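Local coordinates for protein putative c-1-tetrahydrofolate synthase, cytoplasmic (Leishmania major, PDB 4A26) that probably catalyses the NADP-dependent oxidation of methylenetetrahydrofolate and the hydrolysis of the resulting methenyl form in one-carbon metabolism, working as a homodimer, at residues A[161-174]-A[204-218]. Sequence-based numbering, arbitrary orientation.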
# COMPACT_ATOMS: atom_id res chain seq x y z
N ILE A 161 -3.15 -19.94 13.77
CA ILE A 161 -1.77 -19.52 13.60
C ILE A 161 -1.65 -18.03 13.94
O ILE A 161 -2.25 -17.18 13.28
CB ILE A 161 -1.27 -19.79 12.17
CG1 ILE A 161 -1.30 -21.30 11.90
CG2 ILE A 161 0.14 -19.25 11.98
CD1 ILE A 161 -0.91 -21.69 10.49
N GLU A 162 -0.89 -17.75 15.00
CA GLU A 162 -0.65 -16.39 15.47
C GLU A 162 0.14 -15.61 14.43
O GLU A 162 1.10 -16.12 13.86
CB GLU A 162 0.12 -16.39 16.80
CG GLU A 162 -0.71 -16.80 18.02
CD GLU A 162 0.14 -17.09 19.27
OE1 GLU A 162 1.38 -16.96 19.22
OE2 GLU A 162 -0.45 -17.45 20.32
N MET A 163 -0.29 -14.37 14.19
CA MET A 163 0.43 -13.42 13.33
C MET A 163 1.07 -12.29 14.16
O MET A 163 2.24 -12.00 13.99
CB MET A 163 -0.51 -12.85 12.28
CG MET A 163 -0.74 -13.77 11.12
SD MET A 163 -2.16 -13.30 10.12
CE MET A 163 -3.50 -13.80 11.21
N ALA A 164 0.29 -11.67 15.04
CA ALA A 164 0.80 -10.57 15.87
C ALA A 164 2.06 -10.96 16.64
O ALA A 164 2.08 -11.98 17.33
CB ALA A 164 -0.27 -10.09 16.82
N GLY A 165 3.11 -10.14 16.53
CA GLY A 165 4.36 -10.37 17.25
C GLY A 165 5.32 -11.33 16.58
O GLY A 165 6.40 -11.62 17.11
N LYS A 166 4.95 -11.81 15.40
CA LYS A 166 5.74 -12.81 14.69
C LYS A 166 6.53 -12.18 13.55
O LYS A 166 6.24 -11.07 13.11
CB LYS A 166 4.83 -13.92 14.15
CG LYS A 166 3.92 -14.56 15.20
CD LYS A 166 4.72 -15.25 16.30
CE LYS A 166 3.82 -16.04 17.23
NZ LYS A 166 4.61 -16.93 18.14
N ARG A 167 7.55 -12.91 13.08
CA ARG A 167 8.32 -12.50 11.92
C ARG A 167 7.74 -13.22 10.71
O ARG A 167 7.38 -14.39 10.80
CB ARG A 167 9.80 -12.84 12.11
CG ARG A 167 10.41 -12.22 13.37
CD ARG A 167 11.78 -12.77 13.71
NE ARG A 167 12.84 -12.07 12.99
CZ ARG A 167 14.12 -12.01 13.38
NH1 ARG A 167 14.54 -12.61 14.50
NH2 ARG A 167 15.00 -11.34 12.64
N ALA A 168 7.64 -12.51 9.59
CA ALA A 168 7.05 -13.06 8.38
C ALA A 168 7.88 -12.70 7.16
O ALA A 168 8.44 -11.61 7.07
CB ALA A 168 5.62 -12.55 8.21
N VAL A 169 7.94 -13.62 6.20
CA VAL A 169 8.58 -13.37 4.93
C VAL A 169 7.61 -13.68 3.80
O VAL A 169 7.07 -14.77 3.74
CB VAL A 169 9.86 -14.20 4.77
CG1 VAL A 169 10.44 -14.03 3.37
CG2 VAL A 169 10.88 -13.81 5.83
N VAL A 170 7.37 -12.69 2.94
CA VAL A 170 6.57 -12.88 1.75
C VAL A 170 7.52 -12.99 0.57
O VAL A 170 8.19 -12.01 0.22
CB VAL A 170 5.60 -11.70 1.51
CG1 VAL A 170 4.77 -11.94 0.25
CG2 VAL A 170 4.69 -11.50 2.72
N LEU A 171 7.62 -14.18 -0.01
CA LEU A 171 8.41 -14.39 -1.22
C LEU A 171 7.59 -13.92 -2.41
O LEU A 171 6.66 -14.59 -2.84
CB LEU A 171 8.78 -15.87 -1.38
CG LEU A 171 9.57 -16.51 -0.24
CD1 LEU A 171 9.84 -17.96 -0.55
CD2 LEU A 171 10.86 -15.78 0.03
N GLY A 172 7.95 -12.75 -2.94
CA GLY A 172 7.30 -12.18 -4.11
C GLY A 172 6.55 -10.90 -3.79
O GLY A 172 5.95 -10.78 -2.72
N ARG A 173 6.59 -9.95 -4.72
CA ARG A 173 6.01 -8.61 -4.54
C ARG A 173 4.96 -8.28 -5.59
O ARG A 173 4.69 -7.12 -5.88
CB ARG A 173 7.13 -7.57 -4.56
CG ARG A 173 8.01 -7.60 -5.80
CD ARG A 173 9.00 -6.44 -5.80
NE ARG A 173 10.02 -6.57 -6.83
CZ ARG A 173 11.01 -5.70 -7.02
NH1 ARG A 173 11.13 -4.63 -6.25
NH2 ARG A 173 11.90 -5.91 -7.99
N SER A 174 4.35 -9.32 -6.17
CA SER A 174 3.36 -9.16 -7.22
C SER A 174 2.14 -8.41 -6.72
O SER A 174 1.72 -8.59 -5.58
CB SER A 174 2.93 -10.53 -7.75
OG SER A 174 2.47 -11.36 -6.69
N MET A 204 17.75 -13.76 1.30
CA MET A 204 16.49 -14.52 1.26
C MET A 204 16.56 -15.65 2.28
O MET A 204 15.71 -15.76 3.15
CB MET A 204 16.23 -15.08 -0.14
CG MET A 204 14.91 -15.84 -0.28
SD MET A 204 15.04 -17.31 -1.31
CE MET A 204 16.13 -18.30 -0.29
N ILE A 205 17.59 -16.48 2.17
CA ILE A 205 17.81 -17.57 3.12
C ILE A 205 17.89 -17.05 4.57
O ILE A 205 17.28 -17.64 5.46
CB ILE A 205 19.09 -18.39 2.79
CG1 ILE A 205 18.89 -19.20 1.51
CG2 ILE A 205 19.44 -19.33 3.94
CD1 ILE A 205 20.13 -19.94 1.05
N ASP A 206 18.62 -15.96 4.78
CA ASP A 206 18.80 -15.41 6.13
C ASP A 206 17.47 -14.96 6.73
O ASP A 206 17.19 -15.24 7.90
CB ASP A 206 19.80 -14.25 6.13
CG ASP A 206 20.15 -13.76 7.54
OD1 ASP A 206 20.31 -14.61 8.44
OD2 ASP A 206 20.26 -12.53 7.74
N TYR A 207 16.67 -14.26 5.93
CA TYR A 207 15.34 -13.83 6.37
C TYR A 207 14.44 -15.01 6.72
O TYR A 207 13.77 -14.99 7.76
CB TYR A 207 14.66 -12.98 5.29
CG TYR A 207 15.19 -11.57 5.15
CD1 TYR A 207 15.08 -10.66 6.19
CD2 TYR A 207 15.79 -11.15 3.97
CE1 TYR A 207 15.56 -9.36 6.06
CE2 TYR A 207 16.27 -9.85 3.83
CZ TYR A 207 16.15 -8.96 4.88
OH TYR A 207 16.63 -7.68 4.74
N LEU A 208 14.43 -16.03 5.87
CA LEU A 208 13.63 -17.24 6.11
C LEU A 208 14.04 -18.00 7.37
O LEU A 208 13.21 -18.66 8.00
CB LEU A 208 13.69 -18.19 4.90
CG LEU A 208 12.77 -17.90 3.72
CD1 LEU A 208 13.08 -18.87 2.60
CD2 LEU A 208 11.31 -17.99 4.11
N ARG A 209 15.32 -17.91 7.73
CA ARG A 209 15.86 -18.62 8.90
C ARG A 209 15.09 -18.31 10.18
O ARG A 209 14.98 -19.17 11.06
CB ARG A 209 17.34 -18.28 9.09
CG ARG A 209 18.06 -19.11 10.15
CD ARG A 209 19.55 -18.77 10.26
NE ARG A 209 19.79 -17.34 10.46
CZ ARG A 209 19.59 -16.68 11.61
NH1 ARG A 209 19.14 -17.30 12.70
NH2 ARG A 209 19.85 -15.37 11.67
N THR A 210 14.57 -17.09 10.30
CA THR A 210 13.84 -16.66 11.49
C THR A 210 12.34 -16.43 11.25
O THR A 210 11.65 -15.93 12.13
CB THR A 210 14.46 -15.38 12.07
OG1 THR A 210 14.23 -14.29 11.17
CG2 THR A 210 15.96 -15.56 12.29
N ALA A 211 11.85 -16.81 10.07
CA ALA A 211 10.46 -16.54 9.68
C ALA A 211 9.49 -17.53 10.33
O ALA A 211 9.50 -18.72 10.01
CB ALA A 211 10.31 -16.60 8.17
N ASP A 212 8.66 -17.01 11.22
CA ASP A 212 7.60 -17.80 11.84
C ASP A 212 6.49 -18.11 10.83
O ASP A 212 5.80 -19.12 10.94
CB ASP A 212 7.02 -17.04 13.04
CG ASP A 212 8.03 -16.91 14.17
OD1 ASP A 212 8.43 -17.95 14.72
OD2 ASP A 212 8.43 -15.77 14.49
N ILE A 213 6.33 -17.22 9.86
CA ILE A 213 5.37 -17.39 8.79
C ILE A 213 6.11 -17.21 7.46
O ILE A 213 7.07 -16.44 7.37
CB ILE A 213 4.21 -16.37 8.93
CG1 ILE A 213 3.47 -16.62 10.26
CG2 ILE A 213 3.26 -16.44 7.74
CD1 ILE A 213 2.31 -15.70 10.53
N VAL A 214 5.69 -17.95 6.43
CA VAL A 214 6.29 -17.85 5.11
C VAL A 214 5.21 -17.97 4.05
O VAL A 214 4.43 -18.93 4.05
CB VAL A 214 7.33 -18.96 4.85
CG1 VAL A 214 7.92 -18.80 3.46
CG2 VAL A 214 8.43 -18.93 5.90
N ILE A 215 5.19 -17.00 3.14
CA ILE A 215 4.23 -16.98 2.04
C ILE A 215 5.02 -17.13 0.75
O ILE A 215 5.78 -16.23 0.38
CB ILE A 215 3.40 -15.67 2.04
CG1 ILE A 215 2.93 -15.31 3.45
CG2 ILE A 215 2.20 -15.81 1.13
CD1 ILE A 215 2.10 -16.39 4.10
N ALA A 216 4.87 -18.28 0.10
CA ALA A 216 5.58 -18.57 -1.14
C ALA A 216 4.73 -18.15 -2.33
O ALA A 216 3.80 -18.86 -2.72
CB ALA A 216 5.93 -20.04 -1.21
N ALA A 217 5.06 -17.00 -2.91
CA ALA A 217 4.27 -16.41 -3.99
C ALA A 217 5.11 -15.99 -5.20
O ALA A 217 4.66 -15.16 -5.99
CB ALA A 217 3.50 -15.21 -3.46
N MET A 218 6.30 -16.55 -5.35
CA MET A 218 7.19 -16.15 -6.45
C MET A 218 6.71 -16.72 -7.78
O MET A 218 6.84 -16.05 -8.81
CB MET A 218 8.64 -16.56 -6.18
CG MET A 218 9.35 -15.71 -5.14
SD MET A 218 10.42 -14.42 -5.81
CE MET A 218 9.37 -13.63 -7.03
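The carbonyl O of R167 takes two backbone N-H groups: I213 N at 3.2 Å, lying in the carbonyl plane, and D212 N, whose bond is weak because its N-H...O angle is only 124°. D212 also reaches back through its carboxylate, OD2 receiving a long, weak bond from R167 N, while OD1 pairs with K230. Beyond this start the strands 167-171 and 213-216 run parallel, 7° apart. I215 N binds V169 O at 3.0 Å and L171 N binds I215 O at 2.8 Å, the alternation of a parallel ladder. These are neighbouring inner strands of the Rossmann-type NAD(P)-binding domain, and helix 201-209 packs on the face carrying V169 and L171: L208 CD2 lies 4.1 Å from V169 CB, and M204 CG 4.1 Å from L171 CD2. With CG1 anti to the backbone N (chi1 174°), V169 puts CG2 against A211 CB, in the turn after the helix, at 3.7 Å. On the other face I213 CD1 touches M163 CG at 3.7 Å. T210 OG1 sits 3.1 Å above the centre of the R167 guanidinium plane, too poorly angled for a hydrogen bond; that guanidinium instead forms a salt bridge with D206 and a cation-pi contact with Y207, both of the second subunit.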